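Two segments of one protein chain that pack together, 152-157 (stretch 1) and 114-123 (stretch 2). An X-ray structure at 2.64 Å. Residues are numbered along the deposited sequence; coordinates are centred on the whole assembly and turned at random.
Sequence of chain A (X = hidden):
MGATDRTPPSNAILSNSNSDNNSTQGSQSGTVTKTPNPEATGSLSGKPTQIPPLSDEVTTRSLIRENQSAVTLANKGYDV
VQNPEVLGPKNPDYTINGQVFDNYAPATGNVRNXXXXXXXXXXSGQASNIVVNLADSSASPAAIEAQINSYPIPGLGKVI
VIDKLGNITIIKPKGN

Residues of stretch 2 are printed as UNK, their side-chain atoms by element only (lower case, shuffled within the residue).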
# COMPACT_ATOMS: atom_id res chain seq x y z
N PRO A 152 13.48 14.06 -1.36
CA PRO A 152 12.37 14.10 -0.40
C PRO A 152 11.04 13.72 -1.06
O PRO A 152 10.82 13.90 -2.26
CB PRO A 152 12.36 15.56 0.06
CG PRO A 152 13.80 16.00 -0.10
CD PRO A 152 14.25 15.31 -1.37
N ILE A 153 10.15 13.16 -0.25
CA ILE A 153 8.88 12.67 -0.74
C ILE A 153 7.79 13.57 -0.17
O ILE A 153 7.57 13.59 1.04
CB ILE A 153 8.69 11.20 -0.32
CG1 ILE A 153 9.73 10.32 -1.00
CG2 ILE A 153 7.29 10.68 -0.62
CD1 ILE A 153 9.76 8.92 -0.44
N PRO A 154 7.13 14.34 -1.04
CA PRO A 154 6.12 15.28 -0.52
C PRO A 154 5.08 14.56 0.34
O PRO A 154 4.62 13.48 -0.03
CB PRO A 154 5.48 15.85 -1.78
CG PRO A 154 6.57 15.78 -2.83
CD PRO A 154 7.36 14.50 -2.49
N GLY A 155 4.76 15.15 1.49
CA GLY A 155 3.70 14.67 2.35
C GLY A 155 4.16 13.67 3.38
O GLY A 155 3.44 13.41 4.36
N LEU A 156 5.35 13.12 3.17
CA LEU A 156 5.83 11.99 3.98
C LEU A 156 6.13 12.41 5.42
O LEU A 156 6.80 13.41 5.65
CB LEU A 156 7.05 11.31 3.32
CG LEU A 156 7.70 10.17 4.11
CD1 LEU A 156 6.65 9.10 4.47
CD2 LEU A 156 8.89 9.56 3.38
N GLY A 157 5.62 11.64 6.37
CA GLY A 157 5.83 11.91 7.79
C GLY A 157 7.02 11.15 8.37
O GLY A 157 8.08 11.06 7.75
N UNK A 114 10.83 0.88 -3.84
CA UNK A 114 10.31 1.00 -2.50
C UNK A 114 9.96 2.46 -2.20
O UNK A 114 8.87 2.74 -1.69
c UNK A 114 11.30 0.47 -1.44
c UNK A 114 12.12 -1.74 -0.50
c UNK A 114 11.61 -1.00 -1.71
c UNK A 114 10.75 0.68 -0.02
N UNK A 115 10.87 3.37 -2.54
CA UNK A 115 10.57 4.80 -2.41
C UNK A 115 9.37 5.19 -3.27
O UNK A 115 8.45 5.84 -2.77
c UNK A 115 11.78 5.67 -2.77
N UNK A 116 9.38 4.81 -4.55
CA UNK A 116 8.28 5.15 -5.46
C UNK A 116 6.96 4.72 -4.83
O UNK A 116 5.93 5.40 -4.93
c UNK A 116 8.43 4.48 -6.86
c UNK A 116 7.22 4.77 -7.73
o UNK A 116 9.60 4.96 -7.53
N UNK A 117 7.00 3.58 -4.17
CA UNK A 117 5.81 2.95 -3.64
C UNK A 117 5.30 3.76 -2.47
O UNK A 117 4.14 4.14 -2.43
c UNK A 117 4.91 0.78 -2.62
o UNK A 117 6.44 0.76 -4.48
c UNK A 117 6.10 1.46 -3.27
N UNK A 118 6.19 4.03 -1.53
CA UNK A 118 5.88 4.89 -0.40
C UNK A 118 5.32 6.23 -0.88
O UNK A 118 4.24 6.66 -0.45
c UNK A 118 6.96 6.46 1.23
c UNK A 118 8.90 3.99 1.81
c UNK A 118 7.46 4.03 1.34
c UNK A 118 7.15 5.19 0.41
N UNK A 119 6.07 6.89 -1.75
CA UNK A 119 5.66 8.18 -2.31
C UNK A 119 4.20 8.15 -2.74
O UNK A 119 3.40 9.01 -2.33
o UNK A 119 6.32 9.91 -3.86
c UNK A 119 6.56 8.57 -3.48
N UNK A 120 3.84 7.14 -3.55
CA UNK A 120 2.46 7.00 -4.02
C UNK A 120 1.42 6.58 -2.98
O UNK A 120 0.26 7.02 -3.04
c UNK A 120 2.95 6.87 -6.48
o UNK A 120 2.30 7.77 -7.03
n UNK A 120 4.17 6.53 -6.87
c UNK A 120 2.40 6.15 -5.27
N UNK A 121 1.84 5.76 -2.02
CA UNK A 121 0.99 5.46 -0.88
C UNK A 121 0.64 6.76 -0.18
O UNK A 121 -0.47 6.93 0.31
c UNK A 121 1.48 3.06 -0.20
n UNK A 121 1.05 0.20 0.71
c UNK A 121 2.55 2.21 0.44
c UNK A 121 1.70 4.51 0.09
c UNK A 121 2.36 0.71 0.20
N UNK A 122 1.59 7.69 -0.13
CA UNK A 122 1.33 9.02 0.41
C UNK A 122 0.45 9.86 -0.53
O UNK A 122 -0.64 10.26 -0.14
c UNK A 122 2.63 9.77 0.76
c UNK A 122 2.34 11.25 1.14
c UNK A 122 3.37 9.02 1.88
N UNK A 123 0.91 10.12 -1.75
CA UNK A 123 0.14 10.97 -2.68
C UNK A 123 -1.26 10.45 -3.05
O UNK A 123 -2.22 11.20 -3.05
o UNK A 123 1.57 10.24 -4.55
c UNK A 123 0.93 11.35 -3.94

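Position 114 carries four carbons, forked at the first, with one arm two carbons long, and they are out of reach of stretch 1. That pattern is isoleucine, I114. Position 115 has a single carbon. I153 CD1 reaches both the CB of 115, at 4.5 Å, and the backbone O of 115, at 4.1 Å. One carbon alone is alanine, A115.

Position 116 shows one carbon bearing an oxygen and a carbon, and it points away from the loop: a threonine, T116. Position 117 repeats the pattern, out of reach of stretch 1, and is also threonine, T117.

At 118 there are again four carbons forked at the first, with one two-carbon arm. The short arm is a methyl 4.1 Å from I153 CD1 and 4.2 Å from L156 CD1. This is isoleucine, I118, and the methyl is CG2, shared by two loop side chains.

Position 119 has one carbon and then one oxygen. Here the loop comes close, with I153 CG2 3.4 Å from the CA of 119 and 3.5 Å from the side-chain oxygen of 119, a contact of packing and not a hydrogen bond. The residue is serine, S119, and the oxygen is OG.

Position 120 has two carbons, the second carrying an oxygen and a nitrogen, and it points away from the loop. Asparagine and aspartate share this shape, but the nitrogen settles it as N120. It turns back on its own helix, N120 ND2 donating to T116 O at 2.9 Å.

Position 121 is four carbons in a row ending in nitrogen, out of reach of the loop: a lysine, K121, its NZ bonded elsewhere in the structure. Position 122 has one carbon carrying two more, and it points toward the loop. One terminal carbon of 122 sits 3.4 Å from P154 O and 3.8 Å from G155 C, while the other meets L156 CD1 at 4.2 Å. This is valine, V122, the two carbons being CG1 and CG2 in that order. Position 123, one carbon then one oxygen with no real contact, is serine, S123.

The rule is shape without cross-hydrogen bonds. Positions 115, 118, 119 and 122 repeat with the helical turn and form the surface that receives the loop. The loop holds its own form through a type II turn from I153 to L156, closed by L156 N to I153 O at 3.1 Å. G155 takes a positive phi of 90°, which favours glycine, and an ideal CB on G155 would sit 2.8 Å from V122 CG1, a clash. Turn geometry and close packing thus ask for the same residue, while I153 and L156 supply the apolar grip.

Stretch 2, residues 114-123: IATTISNKVS
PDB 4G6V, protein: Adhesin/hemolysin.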